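Local coordinates for putative acetyltransferase (Clostridium difficile, PDB 3DSB) that is a putative GNAT-family acetyltransferase that probably transfers an acetyl group from a coenzyme A thioester to an acceptor, at the interface of chains A and B. Numbering follows the deposited sequence. Chains: chain A/B, Putative acetyltransferase.

Contact 1: the interface of chains A and B. Residues chain A 71, 73, 88, 125; chain B 75-76, 86, 123.
B:Glu75 meets A:Tyr125 and A:Gln88 in a two-fold symmetric, strand-to-strand interface that joins the two chains of the deposited assembly. The pair may or may not be the biological form. B:Glu75 carries the contact. It lies on strand 65-77, and its CG is anti to the backbone N (chi1 171°). The rest of the chain is extended, which carries the carboxylate across to chain A. There it meets A:Tyr125 tip to tip. The phenol OH of A:Tyr125 donates a hydrogen bond to OE2 of B:Glu75, 2.9 Å away. OE2 accepts it with its syn lone pair and lies in the plane of the tyrosine ring, at its edge. The carboxylate itself is turned 57° from that ring. The other oxygen is held from its own chain. NE1 of the B:Trp86 indole donates to OE1 of B:Glu75 at 2.9 Å. OE1 accepts with its anti lone pair and lies somewhat out of the indole plane. The two bonds together should limit rotation of the carboxylate. The side-chain amide of A:Gln88 also faces it, with the two planes almost parallel, 6° apart. NE2 and OE1 of A:Gln88 both lie 3.5 Å from OE2 of B:Glu75, a contact without a hydrogen bond. The amide is instead oriented within chain A, where NE2 of A:Gln88 donates to the hydroxyl OG1 of A:Thr73 at 3.0 Å. The methyl CG2 of A:Thr73 packs 3.7 Å from the backbone O of B:Trp76. B:Arg123 crosses A:Tyr125 at about a right angle. Its NH1 is 3.5 Å from the phenol OH of A:Tyr125, which sits at the guanidinium edge, in its plane. B:Arg123 CB in turn packs over one face of the B:Trp86 indole. In the deposited assembly the site gives a polar link between the two copies. Tyr125 and Arg123 also line pockets that hold trimethyl glycine, possibly from crystallisation, so the interface borders those sites.

Contact 2: the interface of chains A and B. Residues chain A 122-124, 142-143, 145; chain B 150-152.
B:Tyr150, B:Glu151 and B:Tyr152 pair with A:Met122, A:Arg123 and A:Leu124, adding strand 147-152 of one GNAT-family chain antiparallel to strand 119-127 of the other. N of B:Tyr152 donates to O of A:Met122 at 2.9 Å. A:Leu124 and B:Tyr150 exchange backbone bonds in both directions. The opposite edge of the inserted strand is held too: N of B:Glu151 donates to O of A:Tyr143 at 2.9 Å, and N of A:Tyr143 returns a bond to O of B:Glu151. Beside the paired backbones, CG of A:Met142 and CD1 of A:Leu124 pack against CB of B:Tyr150, at 3.8 and 3.9 Å.

The side chains of A:Arg123 and B:Glu151 run side by side and point the same way. The guanidinium grips one carboxylate oxygen side-on. NE of A:Arg123 reaches OE1 of B:Glu151 at 3.0 Å, in a salt bridge, and NH2 of A:Arg123 reaches the same OE1 at 3.1 Å. NE meets OE1 nearly along its C-O axis, while NH2 is accepted by the syn lone pair of OE1. The planes of the two groups are 38° apart.

B:Glu151 has CG between its backbone N and carbonyl carbon (chi1 71°), then an extended chain that packs against A:Cys145. SG of A:Cys145 touches CG of B:Glu151 at 3.5 Å. Water 1 links OE1 of B:Glu151, O of B:Tyr152 and N of A:Met122.

Contact 1: the interface of chains A and B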
# COMPACT_ATOMS: atom_id res chain seq x y z
N MSE A 71 1.87 12.62 4.74
CA MSE A 71 0.73 11.74 4.51
C MSE A 71 1.18 10.30 4.48
O MSE A 71 2.25 10.00 3.92
CB MSE A 71 0.03 12.05 3.19
CG MSE A 71 -1.33 11.40 3.07
SE MSE A 71 -1.30 9.59 2.28
CE MSE A 71 -1.60 10.09 0.42
N THR A 73 -0.44 6.04 4.15
CA THR A 73 -1.53 5.08 4.03
C THR A 73 -1.12 3.79 4.75
O THR A 73 0.01 3.67 5.22
CB THR A 73 -1.82 4.75 2.56
OG1 THR A 73 -0.64 4.23 1.96
CG2 THR A 73 -2.26 5.96 1.74
N GLN A 88 3.64 8.55 1.91
CA GLN A 88 3.37 8.88 0.51
C GLN A 88 3.80 10.27 0.10
O GLN A 88 4.04 10.53 -1.07
CB GLN A 88 1.87 8.73 0.18
CG GLN A 88 1.31 7.35 0.48
CD GLN A 88 1.91 6.20 -0.33
OE1 GLN A 88 2.73 6.42 -1.24
NE2 GLN A 88 1.50 4.96 0.02
N TYR A 125 7.87 4.20 -1.39
CA TYR A 125 8.51 3.97 -2.72
C TYR A 125 8.85 5.32 -3.33
O TYR A 125 8.13 6.31 -3.11
CB TYR A 125 7.65 3.06 -3.67
CG TYR A 125 6.25 3.60 -3.98
CD1 TYR A 125 6.06 4.50 -5.05
CD2 TYR A 125 5.15 3.29 -3.17
CE1 TYR A 125 4.80 5.07 -5.32
CE2 TYR A 125 3.87 3.80 -3.46
CZ TYR A 125 3.71 4.72 -4.52
OH TYR A 125 2.48 5.33 -4.82
N GLU B 75 -4.17 1.24 -1.72
CA GLU B 75 -3.45 2.46 -1.38
C GLU B 75 -4.24 3.63 -1.99
O GLU B 75 -4.32 3.76 -3.21
CB GLU B 75 -2.07 2.42 -2.02
CG GLU B 75 -1.34 3.77 -1.89
CD GLU B 75 -0.22 3.97 -2.92
OE1 GLU B 75 0.31 2.99 -3.46
OE2 GLU B 75 0.15 5.14 -3.17
N TRP B 76 -4.80 4.49 -1.14
CA TRP B 76 -5.51 5.68 -1.64
C TRP B 76 -4.48 6.65 -2.24
O TRP B 76 -3.51 7.00 -1.56
CB TRP B 76 -6.31 6.36 -0.52
CG TRP B 76 -7.10 7.53 -1.07
CD1 TRP B 76 -6.81 8.89 -0.95
CD2 TRP B 76 -8.26 7.44 -1.89
NE1 TRP B 76 -7.75 9.64 -1.67
CE2 TRP B 76 -8.64 8.77 -2.26
CE3 TRP B 76 -9.00 6.36 -2.39
CZ2 TRP B 76 -9.77 9.04 -3.04
CZ3 TRP B 76 -10.15 6.63 -3.16
CH2 TRP B 76 -10.50 7.95 -3.51
N TRP B 86 -3.11 -3.36 -4.52
CA TRP B 86 -1.80 -4.00 -4.36
C TRP B 86 -2.01 -5.48 -4.12
O TRP B 86 -2.57 -5.87 -3.10
CB TRP B 86 -1.08 -3.38 -3.15
CG TRP B 86 -0.48 -2.06 -3.47
CD1 TRP B 86 -1.10 -0.85 -3.46
CD2 TRP B 86 0.85 -1.84 -3.97
NE1 TRP B 86 -0.20 0.16 -3.84
CE2 TRP B 86 1.01 -0.43 -4.14
CE3 TRP B 86 1.96 -2.67 -4.14
CZ2 TRP B 86 2.21 0.13 -4.59
CZ3 TRP B 86 3.14 -2.11 -4.60
CH2 TRP B 86 3.27 -0.73 -4.80
N ARG B 123 -0.84 -2.85 -8.64
CA ARG B 123 0.61 -3.01 -8.44
C ARG B 123 0.89 -4.19 -7.52
O ARG B 123 -0.02 -4.70 -6.85
CB ARG B 123 1.17 -1.74 -7.79
CG ARG B 123 1.05 -0.54 -8.72
CD ARG B 123 1.55 0.80 -8.14
NE ARG B 123 1.74 1.78 -9.22
CZ ARG B 123 2.02 3.07 -9.05
NH1 ARG B 123 2.09 3.59 -7.83
NH2 ARG B 123 2.16 3.85 -10.12

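Contact 2: the interface of chains A and B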
# COMPACT_ATOMS: atom_id res chain seq x y z
N MSE A 122 7.59 0.42 8.37
CA MSE A 122 7.33 1.74 7.80
C MSE A 122 8.04 1.77 6.48
O MSE A 122 9.25 1.47 6.42
CB MSE A 122 7.86 2.86 8.73
CG MSE A 122 7.44 4.22 8.29
SE MSE A 122 8.18 5.54 9.52
CE MSE A 122 9.77 6.00 8.44
N ARG A 123 7.31 2.06 5.40
CA ARG A 123 7.84 1.92 4.05
C ARG A 123 7.54 3.11 3.17
O ARG A 123 6.68 3.89 3.50
CB ARG A 123 7.29 0.64 3.41
CG ARG A 123 7.86 -0.60 4.06
CD ARG A 123 7.22 -1.88 3.54
NE ARG A 123 8.03 -3.01 4.01
CZ ARG A 123 7.71 -4.28 3.82
NH1 ARG A 123 6.60 -4.57 3.16
NH2 ARG A 123 8.50 -5.23 4.30
N LEU A 124 8.27 3.23 2.06
CA LEU A 124 7.87 4.18 1.04
C LEU A 124 8.42 3.69 -0.29
O LEU A 124 9.35 2.85 -0.32
CB LEU A 124 8.32 5.63 1.35
CG LEU A 124 9.82 5.91 1.48
CD1 LEU A 124 10.53 5.99 0.12
CD2 LEU A 124 10.06 7.21 2.27
N MSE A 142 16.41 4.79 7.20
CA MSE A 142 15.56 4.11 6.25
C MSE A 142 16.42 3.66 5.06
O MSE A 142 17.18 4.46 4.48
CB MSE A 142 14.44 5.07 5.83
CG MSE A 142 13.29 4.38 5.21
SE MSE A 142 11.91 5.67 4.74
CE MSE A 142 10.38 4.49 5.00
N TYR A 143 16.31 2.38 4.70
CA TYR A 143 17.25 1.78 3.75
C TYR A 143 16.54 1.09 2.63
O TYR A 143 15.36 0.67 2.75
CB TYR A 143 18.24 0.80 4.44
CG TYR A 143 18.89 1.43 5.64
CD1 TYR A 143 19.91 2.35 5.47
CD2 TYR A 143 18.48 1.14 6.96
CE1 TYR A 143 20.54 2.97 6.56
CE2 TYR A 143 19.11 1.78 8.08
CZ TYR A 143 20.13 2.70 7.84
OH TYR A 143 20.81 3.35 8.88
N CYS A 145 15.10 -1.46 0.08
CA CYS A 145 14.59 -2.84 0.18
C CYS A 145 14.96 -3.67 -1.03
O CYS A 145 15.34 -3.13 -2.07
CB CYS A 145 13.06 -2.80 0.20
SG CYS A 145 12.36 -1.95 1.57
N TYR B 150 11.90 1.72 0.17
CA TYR B 150 12.73 1.93 1.36
C TYR B 150 11.94 1.52 2.59
O TYR B 150 10.70 1.61 2.60
CB TYR B 150 13.11 3.41 1.52
CG TYR B 150 14.22 3.81 0.57
CD1 TYR B 150 15.54 3.92 1.02
CD2 TYR B 150 13.96 4.09 -0.77
CE1 TYR B 150 16.58 4.24 0.15
CE2 TYR B 150 14.99 4.42 -1.65
CZ TYR B 150 16.31 4.50 -1.17
OH TYR B 150 17.37 4.85 -2.01
N GLU B 151 12.65 1.09 3.64
CA GLU B 151 11.94 0.74 4.88
C GLU B 151 12.76 1.10 6.11
O GLU B 151 14.02 1.09 6.08
CB GLU B 151 11.54 -0.73 4.90
CG GLU B 151 12.62 -1.73 5.05
CD GLU B 151 12.11 -3.15 4.89
OE1 GLU B 151 10.86 -3.35 4.99
OE2 GLU B 151 12.96 -4.05 4.67
N TYR B 152 12.01 1.44 7.16
CA TYR B 152 12.55 1.65 8.48
C TYR B 152 12.15 0.44 9.31
O TYR B 152 10.96 0.08 9.34
CB TYR B 152 11.93 2.92 9.06
CG TYR B 152 12.15 3.12 10.54
CD1 TYR B 152 13.43 3.33 11.05
CD2 TYR B 152 11.06 3.14 11.43
CE1 TYR B 152 13.64 3.51 12.41
CE2 TYR B 152 11.26 3.33 12.80
CZ TYR B 152 12.55 3.54 13.27
OH TYR B 152 12.74 3.72 14.63
O HOH W 1 9.68 -1.95 7.68

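The C-alpha centres of contact 1 and contact 2 lie about 13 Å apart. Strand 119-127 of chain A serves both: A:Tyr125 belongs to contact 1, and A:Met122 to A:Leu124 belong to contact 2. The same arginine appears in both, as B:Arg123 in contact 1 and A:Arg123 in contact 2. By the two-fold symmetry, each copy of it should therefore approach Tyr125 of the partner and also pair with its Glu151. Contact 1 works through side chains, contact 2 mostly through backbone pairing. Together with their twins they suggest an intertwined pair, which may or may not be the biological form.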